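Local structure of hydroquinone dioxygenase small subunit (Pseudomonas sp., 4ZXA) at residues V55-G60 and S158-A163; L66-Q71 and F140-P145; A78-A83 and L132-A137. The protein probably acts in the dioxygenation of hydroquinone as the cupin-fold small subunit of a two-subunit, iron-dependent hydroquinone 1,2-dioxygenase. One frame throughout, in Å; residues are numbered along the deposited sequence.

Contact 1: residues V55-G60 and S158-A163; sequences VGLNLG and SVEKWA
The indole of W162 lies along V55, G56 and L57 on strand 52-58 of the cupin fold, just where V55 and G56, both facing V63, form a classic beta bulge. The van der Waals contacts are made by the six-membered ring of the indole. L57 CB approaches CZ2 obliquely at 3.8 Å, and G56 N stands 3.9 Å from CH2. V55 instead offers its carbonyl: V55 O meets CZ3 at the ring edge, near the ring plane, at 3.6 Å, while the V55 side chain packs on V63 and T65. In L57, CG is anti to the backbone N (chi1 176°). The chain beyond it crosses that of E160 at about a right angle, bringing L57 CD2 to 3.5 Å from E160 OE2.

The polar interactions run within 158-163 and to its surroundings. K161 occupies the N-cap of helix 162-165, and W162, the first helical residue, turns its indole N-H back to the E160 carboxylate. The E160 carboxylate is held through both oxygens, OE1 by a salt bridge to K154 and OE2 by the indole. An alanine at W162 would probably leave E160 OE2 without its indole donor and open a gap beside V55, G56 and L57. The site borders the large subunit, where I337 of that chain packs on W162 and N318 of the same chain is hydrogen-bonded to N58. The W162 NE1 bond to E160 OE2, 3.0 Å long, is almost straight (172°), with the oxygen in the ring plane and engaged on its anti side, 29° out of the carboxylate plane.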
loop_
_atom_site.group_PDB
_atom_site.type_symbol
_atom_site.label_atom_id
_atom_site.label_comp_id
_atom_site.label_asym_id
_atom_site.label_seq_id
_atom_site.Cartn_x
_atom_site.Cartn_y
_atom_site.Cartn_z
ATOM N N VAL A 55 14.851 20.811 26.033
ATOM C CA VAL A 55 13.821 20.630 25.008
ATOM C C VAL A 55 13.432 19.160 24.886
ATOM O O VAL A 55 12.417 18.828 24.282
ATOM C CB VAL A 55 14.259 21.201 23.632
ATOM C CG1 VAL A 55 14.383 22.725 23.724
ATOM C CG2 VAL A 55 15.584 20.611 23.195
ATOM N N GLY A 56 14.229 18.285 25.488
ATOM C CA GLY A 56 13.874 16.883 25.580
ATOM C C GLY A 56 14.294 16.334 26.928
ATOM O O GLY A 56 15.409 16.603 27.390
ATOM N N LEU A 57 13.411 15.560 27.561
ATOM C CA LEU A 57 13.714 14.956 28.855
ATOM C C LEU A 57 13.234 13.500 28.952
ATOM O O LEU A 57 12.035 13.226 28.843
ATOM C CB LEU A 57 13.098 15.789 29.979
ATOM C CG LEU A 57 13.247 15.213 31.385
ATOM C CD1 LEU A 57 14.710 15.008 31.741
ATOM C CD2 LEU A 57 12.567 16.136 32.386
ATOM N N ASN A 58 14.168 12.573 29.162
ATOM C CA ASN A 58 13.810 11.152 29.253
ATOM C C ASN A 58 14.521 10.473 30.404
ATOM O O ASN A 58 15.734 10.235 30.345
ATOM C CB ASN A 58 14.100 10.413 27.938
ATOM C CG ASN A 58 13.426 9.041 27.875
ATOM O OD1 ASN A 58 13.220 8.400 28.901
ATOM N ND2 ASN A 58 13.069 8.599 26.672
ATOM N N LEU A 59 13.774 10.171 31.460
ATOM C CA LEU A 59 14.377 9.557 32.635
ATOM C C LEU A 59 15.676 10.264 33.065
ATOM O O LEU A 59 16.684 9.619 33.357
ATOM C CB LEU A 59 14.657 8.074 32.384
ATOM C CG LEU A 59 14.793 7.252 33.670
ATOM C CD1 LEU A 59 13.417 7.057 34.303
ATOM C CD2 LEU A 59 15.480 5.921 33.407
ATOM N N GLY A 60 15.664 11.592 33.090
ATOM C CA GLY A 60 16.814 12.315 33.592
ATOM C C GLY A 60 17.868 12.604 32.549
ATOM O O GLY A 60 18.801 13.348 32.808
ATOM N N SER A 158 20.483 23.200 34.052
ATOM C CA SER A 158 19.441 22.915 33.077
ATOM C C SER A 158 18.187 23.704 33.392
ATOM O O SER A 158 17.700 23.704 34.519
ATOM C CB SER A 158 19.136 21.424 33.028
ATOM O OG SER A 158 20.312 20.676 32.777
ATOM N N VAL A 159 17.656 24.394 32.398
ATOM C CA VAL A 159 16.458 25.170 32.638
ATOM C C VAL A 159 15.263 24.497 31.982
ATOM O O VAL A 159 15.290 24.181 30.791
ATOM C CB VAL A 159 16.612 26.621 32.129
ATOM C CG1 VAL A 159 15.439 27.486 32.606
ATOM C CG2 VAL A 159 17.939 27.196 32.606
ATOM N N GLU A 160 14.219 24.270 32.769
ATOM C CA GLU A 160 12.973 23.778 32.224
ATOM C C GLU A 160 11.957 24.906 32.151
ATOM O O GLU A 160 11.747 25.640 33.123
ATOM C CB GLU A 160 12.422 22.634 33.073
ATOM C CG GLU A 160 13.223 21.345 32.979
ATOM C CD GLU A 160 12.671 20.268 33.900
ATOM O OE1 GLU A 160 13.001 20.289 35.102
ATOM O OE2 GLU A 160 11.885 19.418 33.436
ATOM N N LYS A 161 11.331 25.053 30.990
ATOM C CA LYS A 161 10.270 26.034 30.835
ATOM C C LYS A 161 9.307 25.563 29.767
ATOM O O LYS A 161 9.040 26.273 28.788
ATOM C CB LYS A 161 10.835 27.423 30.509
ATOM C CG LYS A 161 11.964 27.475 29.467
ATOM C CD LYS A 161 11.871 28.771 28.665
ATOM C CE LYS A 161 13.238 29.402 28.387
ATOM N NZ LYS A 161 13.132 30.499 27.341
ATOM N N TRP A 162 8.793 24.353 29.971
ATOM C CA TRP A 162 7.945 23.696 28.987
ATOM C C TRP A 162 6.770 24.571 28.549
ATOM O O TRP A 162 6.519 24.735 27.358
ATOM C CB TRP A 162 7.468 22.322 29.508
ATOM C CG TRP A 162 8.615 21.442 29.930
ATOM C CD1 TRP A 162 9.081 21.264 31.194
ATOM C CD2 TRP A 162 9.452 20.641 29.076
ATOM N NE1 TRP A 162 10.160 20.412 31.188
ATOM C CE2 TRP A 162 10.409 20.015 29.901
ATOM C CE3 TRP A 162 9.488 20.403 27.691
ATOM C CZ2 TRP A 162 11.389 19.154 29.397
ATOM C CZ3 TRP A 162 10.461 19.553 27.189
ATOM C CH2 TRP A 162 11.402 18.938 28.044
ATOM N N ALA A 163 6.054 25.142 29.504
ATOM C CA ALA A 163 4.854 25.903 29.168
ATOM C C ALA A 163 5.189 27.072 28.247
ATOM O O ALA A 163 4.358 27.507 27.452
ATOM C CB ALA A 163 4.140 26.379 30.432
#

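Contact 2: residues L66-Q71 and F140-P145; sequences LRAEGQ and FEASRP
Q71 and E141 run side by side and join at their tips, where Q71 NE2 donates to E141 OE2 over 2.7 Å. The oxygen is met on its syn side and lies close to the amide plane, although amide and carboxylate are turned 53° apart. The E141 chain is bent at chi2 (-69°), which folds its carboxylate back along Q71, and OE2 comes within 3.2 Å of Q71 CG. E93 OE2 brings a second carboxylate close to this oxygen, which would probably raise the proton affinity of one acid, an effect the amide N-H can partly offset.

Beside it, G70 and A142 form an antiparallel hydrogen-bonded pair, with G70 N to A142 O at 2.9 Å and A142 N to G70 O at 2.7 Å. Y50 OH also bonds G70 O. The backbone angles of G70, where the chain turns its corner, call for glycine. Behind the corner the contact becomes apolar: A68 CB meets A142 CB at 3.9 Å, and L66 CD2 reaches F140 CE2 at the same distance. P145 CB rests obliquely on the R67 guanidinium, which is steadied by a salt bridge from NE to E69 OE1 (2.8 Å).

Strands 66-69 and 140-142 run at 60° to each other; 61-69 belongs to one sheet of the cupin barrel and 136-142 to the other; I148 of strand 145-153 and V90 of strand 89-97 pack against both A68 and F140.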
loop_
_atom_site.group_PDB
_atom_site.type_symbol
_atom_site.label_atom_id
_atom_site.label_comp_id
_atom_site.label_asym_id
_atom_site.label_seq_id
_atom_site.Cartn_x
_atom_site.Cartn_y
_atom_site.Cartn_z
ATOM N N LEU A 66 21.114 25.484 23.275
ATOM C CA LEU A 66 21.842 26.687 23.691
ATOM C C LEU A 66 21.885 27.746 22.594
ATOM O O LEU A 66 22.151 27.446 21.409
ATOM C CB LEU A 66 23.275 26.368 24.132
ATOM C CG LEU A 66 23.497 25.611 25.439
ATOM C CD1 LEU A 66 22.975 24.186 25.326
ATOM C CD2 LEU A 66 24.974 25.608 25.798
ATOM N N ARG A 67 21.630 28.989 22.997
ATOM C CA ARG A 67 21.858 30.124 22.121
ATOM C C ARG A 67 23.326 30.524 22.233
ATOM O O ARG A 67 23.755 31.068 23.253
ATOM C CB ARG A 67 20.947 31.296 22.498
ATOM C CG ARG A 67 21.061 32.493 21.566
ATOM C CD ARG A 67 20.406 33.755 22.133
ATOM N NE ARG A 67 20.795 34.906 21.328
ATOM C CZ ARG A 67 20.197 35.249 20.194
ATOM N NH1 ARG A 67 19.153 34.541 19.768
ATOM N NH2 ARG A 67 20.632 36.297 19.497
ATOM N N ALA A 68 24.100 30.240 21.192
ATOM C CA ALA A 68 25.512 30.599 21.182
ATOM C C ALA A 68 25.699 32.063 20.751
ATOM O O ALA A 68 25.478 32.427 19.588
ATOM C CB ALA A 68 26.290 29.657 20.267
ATOM N N GLU A 69 26.095 32.897 21.705
ATOM C CA GLU A 69 26.319 34.312 21.451
ATOM C C GLU A 69 27.394 34.831 22.395
ATOM O O GLU A 69 27.202 34.895 23.609
ATOM C CB GLU A 69 25.026 35.108 21.632
ATOM C CG GLU A 69 25.174 36.582 21.294
ATOM C CD GLU A 69 23.875 37.352 21.447
ATOM O OE1 GLU A 69 22.853 36.724 21.813
ATOM O OE2 GLU A 69 23.876 38.582 21.200
ATOM N N GLY A 70 28.536 35.193 21.838
ATOM C CA GLY A 70 29.639 35.602 22.677
ATOM C C GLY A 70 30.377 34.408 23.247
ATOM O O GLY A 70 30.585 33.406 22.565
ATOM N N GLN A 71 30.775 34.511 24.508
ATOM C CA GLN A 71 31.611 33.489 25.114
ATOM C C GLN A 71 30.896 32.898 26.310
ATOM O O GLN A 71 30.432 33.639 27.172
ATOM C CB GLN A 71 32.920 34.107 25.559
ATOM C CG GLN A 71 33.953 33.132 26.045
ATOM C CD GLN A 71 35.053 33.840 26.815
ATOM O OE1 GLN A 71 34.778 34.556 27.785
ATOM N NE2 GLN A 71 36.302 33.661 26.382
ATOM N N PHE A 140 32.587 27.804 25.006
ATOM C CA PHE A 140 32.034 28.127 23.693
ATOM C C PHE A 140 32.316 29.582 23.278
ATOM O O PHE A 140 32.083 30.516 24.057
ATOM C CB PHE A 140 30.519 27.911 23.710
ATOM C CG PHE A 140 30.092 26.471 23.902
ATOM C CD1 PHE A 140 30.628 25.455 23.128
ATOM C CD2 PHE A 140 29.135 26.141 24.850
ATOM C CE1 PHE A 140 30.218 24.142 23.302
ATOM C CE2 PHE A 140 28.727 24.829 25.032
ATOM C CZ PHE A 140 29.266 23.833 24.259
ATOM N N GLU A 141 32.794 29.761 22.046
ATOM C CA GLU A 141 33.048 31.079 21.451
ATOM C C GLU A 141 32.195 31.292 20.207
ATOM O O GLU A 141 32.297 30.524 19.256
ATOM C CB GLU A 141 34.501 31.182 20.995
ATOM C CG GLU A 141 35.527 31.136 22.093
ATOM C CD GLU A 141 35.486 32.370 22.964
ATOM O OE1 GLU A 141 34.696 33.301 22.654
ATOM O OE2 GLU A 141 36.242 32.393 23.961
ATOM N N ALA A 142 31.399 32.353 20.177
ATOM C CA ALA A 142 30.545 32.609 19.023
ATOM C C ALA A 142 30.525 34.088 18.631
ATOM O O ALA A 142 30.023 34.930 19.384
ATOM C CB ALA A 142 29.128 32.110 19.294
ATOM N N SER A 143 31.057 34.396 17.450
ATOM C CA SER A 143 31.083 35.770 16.947
ATOM C C SER A 143 29.688 36.204 16.544
ATOM O O SER A 143 29.296 37.356 16.754
ATOM C CB SER A 143 32.013 35.894 15.736
ATOM O OG SER A 143 33.305 35.409 16.039
ATOM N N ARG A 144 28.948 35.271 15.949
ATOM C CA ARG A 144 27.587 35.535 15.489
ATOM C C ARG A 144 26.611 34.584 16.154
ATOM O O ARG A 144 26.975 33.470 16.517
ATOM C CB ARG A 144 27.499 35.402 13.968
ATOM C CG ARG A 144 28.494 36.291 13.226
ATOM C CD ARG A 144 28.125 36.489 11.753
ATOM N NE ARG A 144 29.149 37.262 11.051
ATOM C CZ ARG A 144 30.379 36.816 10.799
ATOM N NH1 ARG A 144 30.737 35.598 11.196
ATOM N NH2 ARG A 144 31.255 37.585 10.155
ATOM N N PRO A 145 25.361 35.025 16.319
ATOM C CA PRO A 145 24.358 34.190 16.986
ATOM C C PRO A 145 24.188 32.842 16.277
ATOM O O PRO A 145 24.005 32.786 15.056
ATOM C CB PRO A 145 23.071 35.025 16.872
ATOM C CG PRO A 145 23.538 36.437 16.649
ATOM C CD PRO A 145 24.796 36.297 15.835
#

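Contact 3: residues A78-A83 and L132-A137; sequences AHDEFA and LPAGSA
E81 and L132 pair as an antiparallel hydrogen-bonded couple at the edge of a cupin beta sheet, where strand 81-87 meets the end of strand 128-132. Packing is tight here. E81 N donates to L132 O over 3.1 Å and L132 N to E81 O over 2.8 Å, and on the face they share E81 CB and L132 CB stand 3.8 Å apart. The L132 side chain, with CG beside its backbone N (chi1 -56°), sets CD1 against E81 CB and the F82 carbonyl carbon, with A83 CB 4.1 Å away. The buried E81 carboxylate is satisfied by T152 at OE2 and Y138 at OE1, and a water 2.6 Å from OE1 links it to L132 O at 3.0 Å.

Past L132 no further backbone pair joins the segments, though G135 bonds A77 just before 78-83, and the contact becomes looser and partly exposed. In the type II turn P133-S136, A134 makes the main contacts, with P133 CA near D80 OD1. A134 N donates to D80 OD1, met nearly along its C-O axis at 3.0 Å, and the A134 methyl sits over the H79 carbonyl carbon. D80 OD2 makes a salt bridge to R174 of the large subunit, so one carboxylate holds turn and partner chain. H79 ND1 donates to D80 O at 2.8 Å, from 50° above the carbonyl plane but with the oxygen in the imidazole plane.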
loop_
_atom_site.group_PDB
_atom_site.type_symbol
_atom_site.label_atom_id
_atom_site.label_comp_id
_atom_site.label_asym_id
_atom_site.label_seq_id
_atom_site.Cartn_x
_atom_site.Cartn_y
_atom_site.Cartn_z
ATOM N N ALA A 78 31.241 15.003 34.840
ATOM C CA ALA A 78 31.947 13.794 35.233
ATOM C C ALA A 78 31.786 12.700 34.186
ATOM O O ALA A 78 32.412 11.649 34.279
ATOM C CB ALA A 78 31.458 13.311 36.598
ATOM N N HIS A 79 30.944 12.948 33.188
ATOM C CA HIS A 79 30.721 11.972 32.112
ATOM C C HIS A 79 30.804 12.655 30.756
ATOM O O HIS A 79 30.773 13.876 30.674
ATOM C CB HIS A 79 29.349 11.348 32.273
ATOM C CG HIS A 79 28.260 12.359 32.361
ATOM N ND1 HIS A 79 27.827 13.082 31.268
ATOM C CD2 HIS A 79 27.536 12.802 33.416
ATOM C CE1 HIS A 79 26.871 13.909 31.644
ATOM N NE2 HIS A 79 26.679 13.764 32.946
ATOM N N ASP A 80 30.908 11.876 29.691
ATOM C CA ASP A 80 30.861 12.435 28.341
ATOM C C ASP A 80 29.592 13.246 28.051
ATOM O O ASP A 80 28.492 12.925 28.533
ATOM C CB ASP A 80 30.965 11.325 27.312
ATOM C CG ASP A 80 32.334 10.691 27.279
ATOM O OD1 ASP A 80 33.301 11.371 27.667
ATOM O OD2 ASP A 80 32.444 9.518 26.854
ATOM N N GLU A 81 29.760 14.296 27.249
ATOM C CA GLU A 81 28.656 15.090 26.702
ATOM C C GLU A 81 28.926 15.304 25.223
ATOM O O GLU A 81 30.032 15.049 24.740
ATOM C CB GLU A 81 28.552 16.448 27.401
ATOM C CG GLU A 81 28.048 16.384 28.826
ATOM C CD GLU A 81 28.324 17.665 29.593
ATOM O OE1 GLU A 81 29.503 18.072 29.661
ATOM O OE2 GLU A 81 27.367 18.266 30.134
ATOM N N PHE A 82 27.929 15.778 24.492
ATOM C CA PHE A 82 28.136 16.013 23.075
ATOM C C PHE A 82 27.467 17.302 22.641
ATOM O O PHE A 82 26.466 17.710 23.222
ATOM C CB PHE A 82 27.583 14.844 22.273
ATOM C CG PHE A 82 28.208 13.534 22.614
ATOM C CD1 PHE A 82 29.347 13.105 21.949
ATOM C CD2 PHE A 82 27.668 12.729 23.609
ATOM C CE1 PHE A 82 29.940 11.884 22.258
ATOM C CE2 PHE A 82 28.253 11.515 23.936
ATOM C CZ PHE A 82 29.391 11.084 23.257
ATOM N N ALA A 83 28.019 17.946 21.621
ATOM C CA ALA A 83 27.433 19.182 21.108
ATOM C C ALA A 83 27.303 19.104 19.600
ATOM O O ALA A 83 28.255 18.698 18.910
ATOM C CB ALA A 83 28.278 20.384 21.504
ATOM N N LEU A 132 32.494 16.150 24.015
ATOM C CA LEU A 132 32.896 16.917 25.179
ATOM C C LEU A 132 33.360 15.922 26.242
ATOM O O LEU A 132 32.570 15.491 27.079
ATOM C CB LEU A 132 31.720 17.746 25.691
ATOM C CG LEU A 132 31.133 18.676 24.623
ATOM C CD1 LEU A 132 29.814 19.272 25.093
ATOM C CD2 LEU A 132 32.127 19.780 24.237
ATOM N N PRO A 133 34.652 15.558 26.207
ATOM C CA PRO A 133 35.214 14.462 27.012
ATOM C C PRO A 133 34.995 14.684 28.504
ATOM O O PRO A 133 35.134 15.819 28.994
ATOM C CB PRO A 133 36.715 14.518 26.711
ATOM C CG PRO A 133 36.848 15.378 25.477
ATOM C CD PRO A 133 35.693 16.333 25.513
ATOM N N ALA A 134 34.660 13.610 29.218
ATOM C CA ALA A 134 34.498 13.694 30.657
ATOM C C ALA A 134 35.824 14.080 31.291
ATOM O O ALA A 134 36.884 13.573 30.899
ATOM C CB ALA A 134 34.000 12.361 31.230
ATOM N N GLY A 135 35.761 14.977 32.272
ATOM C CA GLY A 135 36.942 15.374 33.013
ATOM C C GLY A 135 37.732 16.462 32.304
ATOM O O GLY A 135 38.947 16.640 32.518
ATOM N N SER A 136 37.040 17.188 31.437
ATOM C CA SER A 136 37.655 18.309 30.768
ATOM C C SER A 136 36.786 19.504 31.080
ATOM O O SER A 136 35.644 19.349 31.513
ATOM C CB SER A 136 37.715 18.074 29.269
ATOM O OG SER A 136 36.443 18.299 28.698
ATOM N N ALA A 137 37.340 20.698 30.915
ATOM C CA ALA A 137 36.516 21.895 30.945
ATOM C C ALA A 137 36.421 22.370 29.507
ATOM O O ALA A 137 37.368 22.205 28.728
ATOM C CB ALA A 137 37.132 22.956 31.830
HETATM O O HOH W 1 31.794 16.941 29.550
#

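Overall arrangement
All three contacts reach the same mixed sheet, and contact 3 is nested in the chain loop closed by contact 2, itself within that of contact 1. Contact 1 is the most buried and relies on an aromatic side chain laid against a strand, at the flank facing the large subunit. Contacts 2 and 3 share strand 136-142 and are partly buried; each has antiparallel backbone pairing, that of contact 3 between 81-87 and the end of 128-132. Contact 3 also borders the large subunit, through an intersubunit salt bridge, whereas no other chain of the assembly touches contact 2, whose exposed rim carries an amide-carboxylate pair. Contacts 1 and 2, centres about 22 Å apart, flank the chain's centre on opposite sides.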